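Long-range contact in periplasmic binding protein (Roseiflexus sp. RS-1, PDB 5GJ3), which binds heme in the periplasm, here two molecules at once, and probably hands it on to a heme-import transporter: residues Q156-N162 with I183-L189. Residue numbers count along the deposited sequence, not the author numbering.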
ATOM      1  N   GLN A 156      10.853   4.921 -14.416  1.00 32.14           N
ATOM      2  CA  GLN A 156      11.148   3.538 -14.018  1.00 29.94           C
ATOM      3  C   GLN A 156      12.041   3.556 -12.798  1.00 27.96           C
ATOM      4  O   GLN A 156      13.223   3.930 -12.872  1.00 27.48           O
ATOM      5  CB  GLN A 156      11.795   2.764 -15.177  1.00 35.11           C
ATOM      6  CG  GLN A 156      10.816   2.559 -16.325  1.00 37.92           C
ATOM      7  CD  GLN A 156      11.445   2.579 -17.683  1.00 43.92           C
ATOM      8  OE1 GLN A 156      10.829   3.037 -18.642  1.00 51.90           O
ATOM      9  NE2 GLN A 156      12.638   2.028 -17.799  1.00 43.90           N
ATOM     10  N   GLN A 157      11.451   3.185 -11.667  1.00 26.26           N
ATOM     11  CA  GLN A 157      12.103   3.265 -10.374  1.00 28.34           C
ATOM     12  C   GLN A 157      11.995   1.911  -9.665  1.00 27.70           C
ATOM     13  O   GLN A 157      11.039   1.165  -9.861  1.00 26.29           O
ATOM     14  CB  GLN A 157      11.471   4.350  -9.493  1.00 28.66           C
ATOM     15  CG  GLN A 157      11.482   5.754 -10.103  1.00 34.53           C
ATOM     16  CD  GLN A 157      12.767   6.516  -9.825  1.00 35.46           C
ATOM     17  OE1 GLN A 157      13.421   7.002 -10.748  1.00 44.73           O
ATOM     18  NE2 GLN A 157      13.139   6.614  -8.559  1.00 35.64           N
ATOM     19  N   VAL A 158      12.996   1.617  -8.854  1.00 25.01           N
ATOM     20  CA  VAL A 158      13.116   0.344  -8.178  1.00 26.75           C
ATOM     21  C   VAL A 158      13.026   0.697  -6.701  1.00 23.42           C
ATOM     22  O   VAL A 158      13.559   1.736  -6.293  1.00 22.96           O
ATOM     23  CB  VAL A 158      14.509  -0.279  -8.494  1.00 26.04           C
ATOM     24  CG1 VAL A 158      14.856  -1.373  -7.508  1.00 31.15           C
ATOM     25  CG2 VAL A 158      14.559  -0.807  -9.913  1.00 29.49           C
ATOM     26  N   ALA A 159      12.384  -0.154  -5.906  1.00 21.53           N
ATOM     27  CA  ALA A 159      12.299   0.056  -4.441  1.00 22.41           C
ATOM     28  C   ALA A 159      13.266  -0.842  -3.658  1.00 22.77           C
ATOM     29  O   ALA A 159      13.257  -2.089  -3.798  1.00 24.21           O
ATOM     30  CB  ALA A 159      10.861  -0.176  -3.963  1.00 20.85           C
ATOM     31  N   GLY A 160      14.081  -0.231  -2.815  1.00 23.42           N
ATOM     32  CA  GLY A 160      14.997  -0.972  -1.976  1.00 22.87           C
ATOM     33  C   GLY A 160      14.493  -0.976  -0.535  1.00 26.98           C
ATOM     34  O   GLY A 160      13.266  -1.019  -0.290  1.00 25.02           O
ATOM     35  N   ARG A 161      15.437  -0.939   0.403  1.00 28.04           N
ATOM     36  CA  ARG A 161      15.120  -1.042   1.834  1.00 34.19           C
ATOM     37  C   ARG A 161      14.461   0.226   2.381  1.00 31.82           C
ATOM     38  O   ARG A 161      14.449   1.280   1.696  1.00 30.38           O
ATOM     39  CB  ARG A 161      16.344  -1.483   2.660  1.00 38.89           C
ATOM     40  CG  ARG A 161      16.774  -2.891   2.277  1.00 47.80           C
ATOM     41  CD  ARG A 161      17.543  -3.658   3.348  1.00 56.98           C
ATOM     42  NE  ARG A 161      18.303  -4.770   2.749  1.00 63.73           N
ATOM     43  CZ  ARG A 161      19.226  -5.504   3.383  1.00 68.87           C
ATOM     44  NH1 ARG A 161      19.519  -5.279   4.662  1.00 66.48           N
ATOM     45  NH2 ARG A 161      19.861  -6.475   2.733  1.00 65.63           N
ATOM     46  N   ASN A 162      13.884   0.096   3.582  1.00 29.24           N
ATOM     47  CA  ASN A 162      13.062   1.135   4.190  1.00 29.99           C
ATOM     48  C   ASN A 162      11.814   1.533   3.346  1.00 30.14           C
ATOM     49  O   ASN A 162      11.474   2.709   3.236  1.00 30.38           O
ATOM     50  CB  ASN A 162      13.913   2.373   4.585  1.00 33.07           C
ATOM     51  CG  ASN A 162      13.234   3.218   5.650  1.00 37.95           C
ATOM     52  OD1 ASN A 162      12.817   2.697   6.687  1.00 42.35           O
ATOM     53  ND2 ASN A 162      13.097   4.517   5.393  1.00 36.36           N
ATOM     54  N   ILE A 183      20.443  -0.365  -3.558  1.00 46.17           N
ATOM     55  CA  ILE A 183      19.310   0.551  -3.474  1.00 39.37           C
ATOM     56  C   ILE A 183      18.626   0.680  -2.112  1.00 36.65           C
ATOM     57  O   ILE A 183      18.193  -0.302  -1.507  1.00 36.35           O
ATOM     58  CB  ILE A 183      18.327   0.231  -4.609  1.00 37.44           C
ATOM     59  CG1 ILE A 183      19.119   0.303  -5.922  1.00 37.44           C
ATOM     60  CG2 ILE A 183      17.117   1.154  -4.569  1.00 35.32           C
ATOM     61  CD1 ILE A 183      18.330   0.167  -7.202  1.00 36.75           C
ATOM     62  N   VAL A 184      18.583   1.922  -1.622  1.00 33.11           N
ATOM     63  CA  VAL A 184      17.815   2.296  -0.439  1.00 31.28           C
ATOM     64  C   VAL A 184      16.628   3.123  -0.971  1.00 30.27           C
ATOM     65  O   VAL A 184      16.844   3.978  -1.835  1.00 28.78           O
ATOM     66  CB  VAL A 184      18.669   3.161   0.519  1.00 31.62           C
ATOM     67  CG1 VAL A 184      17.799   3.825   1.582  1.00 33.52           C
ATOM     68  CG2 VAL A 184      19.767   2.335   1.162  1.00 33.54           C
ATOM     69  N   GLU A 185      15.398   2.868  -0.497  1.00 30.92           N
ATOM     70  CA  GLU A 185      14.188   3.647  -0.925  1.00 29.90           C
ATOM     71  C   GLU A 185      13.976   3.584  -2.453  1.00 32.20           C
ATOM     72  O   GLU A 185      14.207   2.523  -3.019  1.00 31.06           O
ATOM     73  CB  GLU A 185      14.184   5.064  -0.319  1.00 35.13           C
ATOM     74  CG  GLU A 185      14.027   5.018   1.214  1.00 40.14           C
ATOM     75  CD  GLU A 185      14.442   6.285   1.970  1.00 48.96           C
ATOM     76  OE1 GLU A 185      14.285   7.399   1.430  1.00 58.27           O
ATOM     77  OE2 GLU A 185      14.918   6.169   3.128  1.00 50.11           O
ATOM     78  N   PHE A 186      13.547   4.659  -3.120  1.00 27.91           N
ATOM     79  CA  PHE A 186      13.343   4.629  -4.576  1.00 31.65           C
ATOM     80  C   PHE A 186      14.536   5.125  -5.382  1.00 31.81           C
ATOM     81  O   PHE A 186      15.053   6.216  -5.125  1.00 33.33           O
ATOM     82  CB  PHE A 186      12.098   5.419  -4.986  1.00 38.69           C
ATOM     83  CG  PHE A 186      10.820   4.729  -4.645  1.00 45.88           C
ATOM     84  CD1 PHE A 186      10.399   4.638  -3.319  1.00 53.39           C
ATOM     85  CD2 PHE A 186      10.047   4.143  -5.635  1.00 50.71           C
ATOM     86  CE1 PHE A 186       9.222   3.977  -2.992  1.00 59.18           C
ATOM     87  CE2 PHE A 186       8.868   3.483  -5.318  1.00 53.25           C
ATOM     88  CZ  PHE A 186       8.459   3.395  -3.998  1.00 58.06           C
ATOM     89  N   LYS A 187      14.987   4.325  -6.345  1.00 28.90           N
ATOM     90  CA  LYS A 187      16.068   4.742  -7.264  1.00 29.62           C
ATOM     91  C   LYS A 187      15.756   4.380  -8.697  1.00 29.96           C
ATOM     92  O   LYS A 187      15.027   3.413  -8.939  1.00 28.71           O
ATOM     93  CB  LYS A 187      17.402   4.142  -6.833  1.00 29.96           C
ATOM     94  CG  LYS A 187      17.831   4.607  -5.445  1.00 32.52           C
ATOM     95  CD  LYS A 187      18.288   6.076  -5.407  1.00 36.33           C
ATOM     96  CE  LYS A 187      18.990   6.437  -4.094  1.00 33.13           C
ATOM     97  NZ  LYS A 187      18.076   6.450  -2.898  1.00 35.71           N
ATOM     98  N   PRO A 188      16.297   5.157  -9.665  1.00 30.55           N
ATOM     99  CA  PRO A 188      16.040   4.832 -11.068  1.00 28.98           C
ATOM    100  C   PRO A 188      16.504   3.426 -11.487  1.00 26.30           C
ATOM    101  O   PRO A 188      17.543   2.955 -11.034  1.00 26.25           O
ATOM    102  CB  PRO A 188      16.799   5.949 -11.870  1.00 28.46           C
ATOM    103  CG  PRO A 188      17.580   6.741 -10.867  1.00 27.97           C
ATOM    104  CD  PRO A 188      17.028   6.445  -9.497  1.00 29.40           C
ATOM    105  N   LEU A 189      15.691   2.770 -12.309  1.00 24.04           N
ATOM    106  CA  LEU A 189      16.096   1.577 -13.025  1.00 27.76           C
ATOM    107  C   LEU A 189      17.236   1.944 -14.009  1.00 32.71           C
ATOM    108  O   LEU A 189      17.243   3.041 -14.584  1.00 31.45           O
ATOM    109  CB  LEU A 189      14.900   0.967 -13.770  1.00 26.83           C
ATOM    110  CG  LEU A 189      15.108  -0.415 -14.429  1.00 25.71           C
ATOM    111  CD1 LEU A 189      15.436  -1.473 -13.379  1.00 25.92           C
ATOM    112  CD2 LEU A 189      13.893  -0.851 -15.233  1.00 27.71           C
TER
HETATM  113  O   HOH W   1      14.632   8.754  -7.135  1.00 49.29           O
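An antiparallel strand pairing joins residues 156-162 to 183-189 in the C-terminal lobe of this two-lobed periplasmic binding protein. Strand 155-159 follows strand 144-151 as a hairpin, and 186-188 pairs along the other edge of strand 155-159, extending the mixed sheet. Backbone hydrogen bonds set the register: Val158 and Lys187 form a hydrogen-bonded pair, Val158 N to Lys187 O at 2.7 Å and Lys187 N to Val158 O at 3.0 Å, flanked by Leu189 N to Gln156 O at 2.8 Å and Gly160 N to Glu185 O at 2.8 Å. Beyond the regular strands, Glu185 N still reaches Arg161 O at 2.9 Å. Gly160 suits this close approach of the two backbones just past the strand, because a CB there would clash with Ile183 O, whereas its bare CA approaches that oxygen to 3.3 Å.

The two faces have different tasks. On one, branched Val158 fills the space between Ile183 and Leu189, its CG1 3.8 Å from Ile183 CD1 and its CG2 3.6 Å from Leu189 CD1; helix 191-197 packs on all three through Val193 and Val194. On the other, Phe186 turns its ring toward the heme pocket and touches a bound heme. Small Ala159 fits beneath one ring face, its CB 4.3 Å from Phe186 CZ, while Gln157 CB lies at the ring edge. At the exposed margin, long polar side chains can bridge to backbone and solvent: Lys187 NZ donates a hydrogen bond to Val184 O at 3.0 Å, and one water accepts from Gln157 NE2 at 3.0 Å and donates to Phe186 O at 3.3 Å.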